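Local coordinates for protein phytase (Citrobacter braakii, PDB 3ZHC) that belongs to branch 2 of the histidine phosphatase superfamily, an alpha/beta fold in which helices pack around a central mixed beta-sheet, at residues Arg72-Leu86 and Val374-Ser388. The protein carries 2 engineered substitutions. Residues are numbered along the deposited sequence; the frame is centred on the assembly and turned at random. Where two conformers were deposited one is given.
Sequences RGGELVSELGQYQRL and VYQTLRDMRDIQPLS
Leu387 and Gln376 press against the middle of helix 72-86 from the chain that leaves the central sheet at the end of strand 366-375, turns through the short helix 378-382 and doubles back. Here packing is dense: Leu80 and Leu387 lie side by side, Leu80 CD2 3.7 Å from Leu387 CD1, and CB of Leu387 rests on CB of Tyr83. Gln376, its chain bent at chi2 (144°), crosses Leu80 and brings NE2 to Leu76 O at 2.9 Å, giving one N-H of this buried amide an acceptor. Leu76 CD2 meets the Schellman motif 3.8 Å from Ile384 CA, while Leu76 CD1 meets Met381 CB. Leu387 N donates almost straight (173°) to Glu79 OE1 at 2.8 Å, from above the carboxylate plane, and Leu387 O receives Gln82 NE2 at 2.9 Å within both the carbonyl and amide planes.

Ile384 CD1 lies against one face of the Arg72 guanidinium, offset toward its rim. Arg72 NH2 approaches Arg382 O from above the carbonyl plane, at a doubtfully short 2.5 Å, and bonds Met381 O weakly; a water links NH1 to Arg382 O. Toward solvent contacts are sparse: exposed Glu75 runs across Ile384 at about a right angle, its OE2 3.6 Å from Ile384 CG2, and Pro386 touches little beyond Glu79. The guanidinium thus probably offsets the partial negative charge of the Met381 and Arg382 carbonyls near the C-terminal end of helix 378-382, while the Glu79 carboxylate and the Gln82 amide bind the N and O of Leu387.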
# COMPACT_ATOMS: atom_id res chain seq x y z
N ARG B 72 14.93 25.46 9.67
CA ARG B 72 14.50 24.19 10.23
C ARG B 72 14.71 23.01 9.23
O ARG B 72 15.08 21.91 9.65
CB ARG B 72 13.07 24.27 10.66
CG ARG B 72 12.52 22.97 11.09
CD ARG B 72 11.59 23.13 12.15
NE ARG B 72 10.86 21.89 12.41
CZ ARG B 72 10.21 21.63 13.54
NH1 ARG B 72 10.18 22.52 14.55
NH2 ARG B 72 9.58 20.46 13.67
N GLY B 73 14.46 23.27 7.94
CA GLY B 73 14.72 22.29 6.88
C GLY B 73 16.19 21.94 6.84
O GLY B 73 16.55 20.77 6.72
N GLY B 74 17.04 22.97 6.93
CA GLY B 74 18.48 22.79 7.02
C GLY B 74 18.88 21.95 8.23
O GLY B 74 19.63 21.02 8.10
N GLU B 75 18.33 22.31 9.40
CA GLU B 75 18.61 21.59 10.68
C GLU B 75 18.27 20.08 10.58
O GLU B 75 19.02 19.24 11.08
CB GLU B 75 17.85 22.24 11.84
CG GLU B 75 18.29 21.77 13.24
CD GLU B 75 17.53 22.48 14.40
OE1 GLU B 75 16.97 23.61 14.19
OE2 GLU B 75 17.49 21.90 15.52
N LEU B 76 17.14 19.76 9.95
CA LEU B 76 16.74 18.36 9.73
C LEU B 76 17.69 17.61 8.77
O LEU B 76 17.98 16.43 8.98
CB LEU B 76 15.29 18.27 9.22
CG LEU B 76 14.23 18.64 10.27
CD1 LEU B 76 12.89 18.88 9.63
CD2 LEU B 76 14.15 17.54 11.38
N VAL B 77 18.18 18.30 7.73
CA VAL B 77 19.17 17.69 6.81
C VAL B 77 20.52 17.46 7.57
O VAL B 77 21.19 16.46 7.33
CB VAL B 77 19.38 18.49 5.51
CG1 VAL B 77 20.51 17.88 4.66
CG2 VAL B 77 18.07 18.55 4.69
N SER B 78 20.89 18.40 8.47
CA SER B 78 22.13 18.25 9.27
C SER B 78 22.04 17.01 10.17
O SER B 78 23.04 16.37 10.41
CB SER B 78 22.44 19.52 10.09
OG SER B 78 21.47 19.74 11.10
N GLU B 79 20.83 16.70 10.66
CA GLU B 79 20.61 15.47 11.44
C GLU B 79 20.89 14.22 10.61
O GLU B 79 21.46 13.26 11.12
CB GLU B 79 19.17 15.39 12.01
CG GLU B 79 18.90 16.34 13.17
CD GLU B 79 19.76 16.05 14.40
OE1 GLU B 79 20.24 14.90 14.56
OE2 GLU B 79 19.95 16.97 15.19
N LEU B 80 20.49 14.23 9.33
CA LEU B 80 20.83 13.13 8.41
C LEU B 80 22.35 13.11 8.15
O LEU B 80 22.94 12.05 8.15
CB LEU B 80 20.05 13.22 7.08
CG LEU B 80 18.55 12.95 7.18
CD1 LEU B 80 17.90 13.19 5.85
CD2 LEU B 80 18.24 11.52 7.70
N GLY B 81 22.94 14.29 7.94
CA GLY B 81 24.41 14.42 7.76
C GLY B 81 25.17 13.84 8.94
O GLY B 81 26.17 13.14 8.76
N GLN B 82 24.68 14.15 10.14
CA GLN B 82 25.23 13.67 11.42
C GLN B 82 25.10 12.15 11.51
O GLN B 82 26.08 11.47 11.81
CB GLN B 82 24.53 14.40 12.60
CG GLN B 82 24.71 13.82 14.00
CD GLN B 82 24.06 14.73 15.05
OE1 GLN B 82 24.54 15.85 15.31
NE2 GLN B 82 22.94 14.25 15.68
N TYR B 83 23.89 11.63 11.25
CA TYR B 83 23.66 10.16 11.24
C TYR B 83 24.57 9.47 10.22
O TYR B 83 25.19 8.45 10.53
CB TYR B 83 22.18 9.81 10.96
CG TYR B 83 21.93 8.35 10.59
CD1 TYR B 83 21.85 7.35 11.57
CD2 TYR B 83 21.77 7.96 9.24
CE1 TYR B 83 21.61 6.00 11.23
CE2 TYR B 83 21.53 6.60 8.90
CZ TYR B 83 21.46 5.63 9.91
OH TYR B 83 21.23 4.32 9.58
N GLN B 84 24.65 10.04 9.01
CA GLN B 84 25.48 9.46 7.94
C GLN B 84 26.99 9.50 8.28
O GLN B 84 27.71 8.57 7.92
CB GLN B 84 25.19 10.12 6.56
CG GLN B 84 23.75 9.85 5.96
CD GLN B 84 23.50 8.40 5.51
OE1 GLN B 84 23.94 7.45 6.13
NE2 GLN B 84 22.77 8.26 4.42
N ARG B 85 27.44 10.58 8.95
CA ARG B 85 28.84 10.66 9.45
C ARG B 85 29.15 9.46 10.36
O ARG B 85 30.13 8.77 10.15
CB ARG B 85 29.08 11.97 10.22
CG ARG B 85 30.52 12.15 10.80
CD ARG B 85 30.54 13.21 11.93
NE ARG B 85 31.85 13.26 12.61
CZ ARG B 85 32.94 13.91 12.15
NH1 ARG B 85 32.93 14.60 10.98
NH2 ARG B 85 34.08 13.87 12.87
N LEU B 86 28.28 9.25 11.36
CA LEU B 86 28.43 8.13 12.33
C LEU B 86 28.35 6.77 11.65
O LEU B 86 29.15 5.88 11.96
CB LEU B 86 27.37 8.23 13.44
CG LEU B 86 27.46 9.46 14.36
CD1 LEU B 86 26.16 9.70 15.10
CD2 LEU B 86 28.66 9.34 15.34
N VAL B 374 17.12 6.40 2.67
CA VAL B 374 17.30 6.94 4.03
C VAL B 374 16.47 8.23 4.17
O VAL B 374 16.55 9.13 3.33
CB VAL B 374 18.79 7.19 4.34
CG1 VAL B 374 18.97 7.82 5.71
CG2 VAL B 374 19.56 5.89 4.26
N TYR B 375 15.69 8.30 5.25
CA TYR B 375 14.72 9.38 5.47
C TYR B 375 14.40 9.55 6.96
O TYR B 375 14.82 8.74 7.78
CB TYR B 375 13.43 9.03 4.74
CG TYR B 375 12.68 7.87 5.41
CD1 TYR B 375 13.13 6.53 5.29
CD2 TYR B 375 11.53 8.11 6.18
CE1 TYR B 375 12.44 5.47 5.92
CE2 TYR B 375 10.83 7.06 6.82
CZ TYR B 375 11.28 5.75 6.68
OH TYR B 375 10.60 4.76 7.29
N GLN B 376 13.66 10.61 7.27
CA GLN B 376 13.12 10.85 8.61
C GLN B 376 11.65 10.68 8.57
O GLN B 376 10.99 11.14 7.61
CB GLN B 376 13.43 12.27 9.06
CG GLN B 376 14.91 12.50 9.41
CD GLN B 376 15.39 13.87 9.02
OE1 GLN B 376 15.20 14.28 7.90
NE2 GLN B 376 16.04 14.57 9.96
N THR B 377 11.09 10.02 9.60
CA THR B 377 9.64 9.92 9.73
C THR B 377 9.07 11.33 9.94
O THR B 377 9.81 12.24 10.35
CB THR B 377 9.20 8.99 10.88
OG1 THR B 377 9.74 9.45 12.12
CG2 THR B 377 9.67 7.55 10.64
N LEU B 378 7.79 11.50 9.66
CA LEU B 378 7.13 12.81 9.81
C LEU B 378 7.18 13.28 11.29
O LEU B 378 7.35 14.46 11.56
CB LEU B 378 5.69 12.75 9.26
CG LEU B 378 4.85 14.04 9.16
CD1 LEU B 378 5.61 15.14 8.41
CD2 LEU B 378 3.51 13.75 8.50
N ARG B 379 7.03 12.33 12.20
CA ARG B 379 7.17 12.54 13.64
C ARG B 379 8.58 13.05 13.97
O ARG B 379 8.73 14.02 14.74
CB ARG B 379 6.92 11.22 14.38
CG ARG B 379 6.76 11.28 15.90
CD ARG B 379 5.41 11.82 16.33
NE ARG B 379 5.40 13.27 16.56
CZ ARG B 379 4.29 14.01 16.70
NH1 ARG B 379 3.05 13.47 16.62
NH2 ARG B 379 4.41 15.32 16.93
N ASP B 380 9.61 12.41 13.39
CA ASP B 380 11.02 12.82 13.61
C ASP B 380 11.36 14.20 12.99
O ASP B 380 12.30 14.85 13.43
CB ASP B 380 12.02 11.74 13.11
CG ASP B 380 12.11 10.49 14.05
OD1 ASP B 380 11.33 10.37 15.04
OD2 ASP B 380 12.97 9.62 13.79
N MET B 381 10.59 14.63 11.98
CA MET B 381 10.72 15.97 11.42
C MET B 381 10.07 16.94 12.39
O MET B 381 10.70 17.90 12.82
CB MET B 381 10.06 16.08 10.06
CG MET B 381 10.78 15.27 8.98
SD MET B 381 9.93 15.24 7.42
CE MET B 381 11.10 14.30 6.42
N ARG B 382 8.81 16.65 12.72
CA ARG B 382 8.00 17.43 13.67
C ARG B 382 8.72 17.71 14.98
O ARG B 382 8.73 18.85 15.43
CB ARG B 382 6.68 16.67 13.98
CG ARG B 382 5.64 17.40 14.86
CD ARG B 382 5.15 18.62 14.19
NE ARG B 382 3.96 19.22 14.82
CZ ARG B 382 3.27 20.25 14.30
NH1 ARG B 382 3.64 20.81 13.14
NH2 ARG B 382 2.21 20.73 14.95
N ASP B 383 9.34 16.69 15.56
CA ASP B 383 10.07 16.80 16.83
C ASP B 383 11.55 17.21 16.69
O ASP B 383 12.18 17.52 17.69
CB ASP B 383 10.05 15.45 17.57
CG ASP B 383 8.65 14.96 17.88
OD1 ASP B 383 7.73 15.76 18.06
OD2 ASP B 383 8.48 13.73 17.96
N ILE B 384 12.08 17.20 15.45
CA ILE B 384 13.53 17.40 15.16
C ILE B 384 14.32 16.42 16.05
O ILE B 384 15.18 16.81 16.86
CB ILE B 384 14.02 18.87 15.33
CG1 ILE B 384 13.11 19.83 14.58
CG2 ILE B 384 15.47 19.01 14.82
CD1 ILE B 384 13.53 21.30 14.72
N GLN B 385 13.97 15.14 15.89
CA GLN B 385 14.56 14.05 16.64
C GLN B 385 16.07 13.99 16.38
O GLN B 385 16.47 13.86 15.22
CB GLN B 385 13.88 12.72 16.25
CG GLN B 385 14.51 11.43 16.85
CD GLN B 385 14.53 11.42 18.35
OE1 GLN B 385 13.51 11.67 19.00
NE2 GLN B 385 15.70 11.14 18.93
N PRO B 386 16.91 14.09 17.46
CA PRO B 386 18.36 13.93 17.23
C PRO B 386 18.69 12.52 16.72
O PRO B 386 18.26 11.54 17.33
CB PRO B 386 18.98 14.18 18.62
CG PRO B 386 17.85 14.02 19.60
CD PRO B 386 16.61 14.40 18.87
N LEU B 387 19.42 12.43 15.60
CA LEU B 387 19.75 11.13 14.98
C LEU B 387 21.16 10.65 15.34
O LEU B 387 22.10 11.45 15.42
CB LEU B 387 19.59 11.19 13.45
CG LEU B 387 18.20 11.53 12.89
CD1 LEU B 387 18.25 11.62 11.36
CD2 LEU B 387 17.17 10.53 13.34
N SER B 388 21.29 9.34 15.54
CA SER B 388 22.56 8.68 15.90
C SER B 388 22.47 7.20 15.57
O SER B 388 21.49 6.76 15.03
CB SER B 388 22.84 8.86 17.39
OG SER B 388 21.95 8.08 18.17
O HOH W 1 9.33 21.11 17.35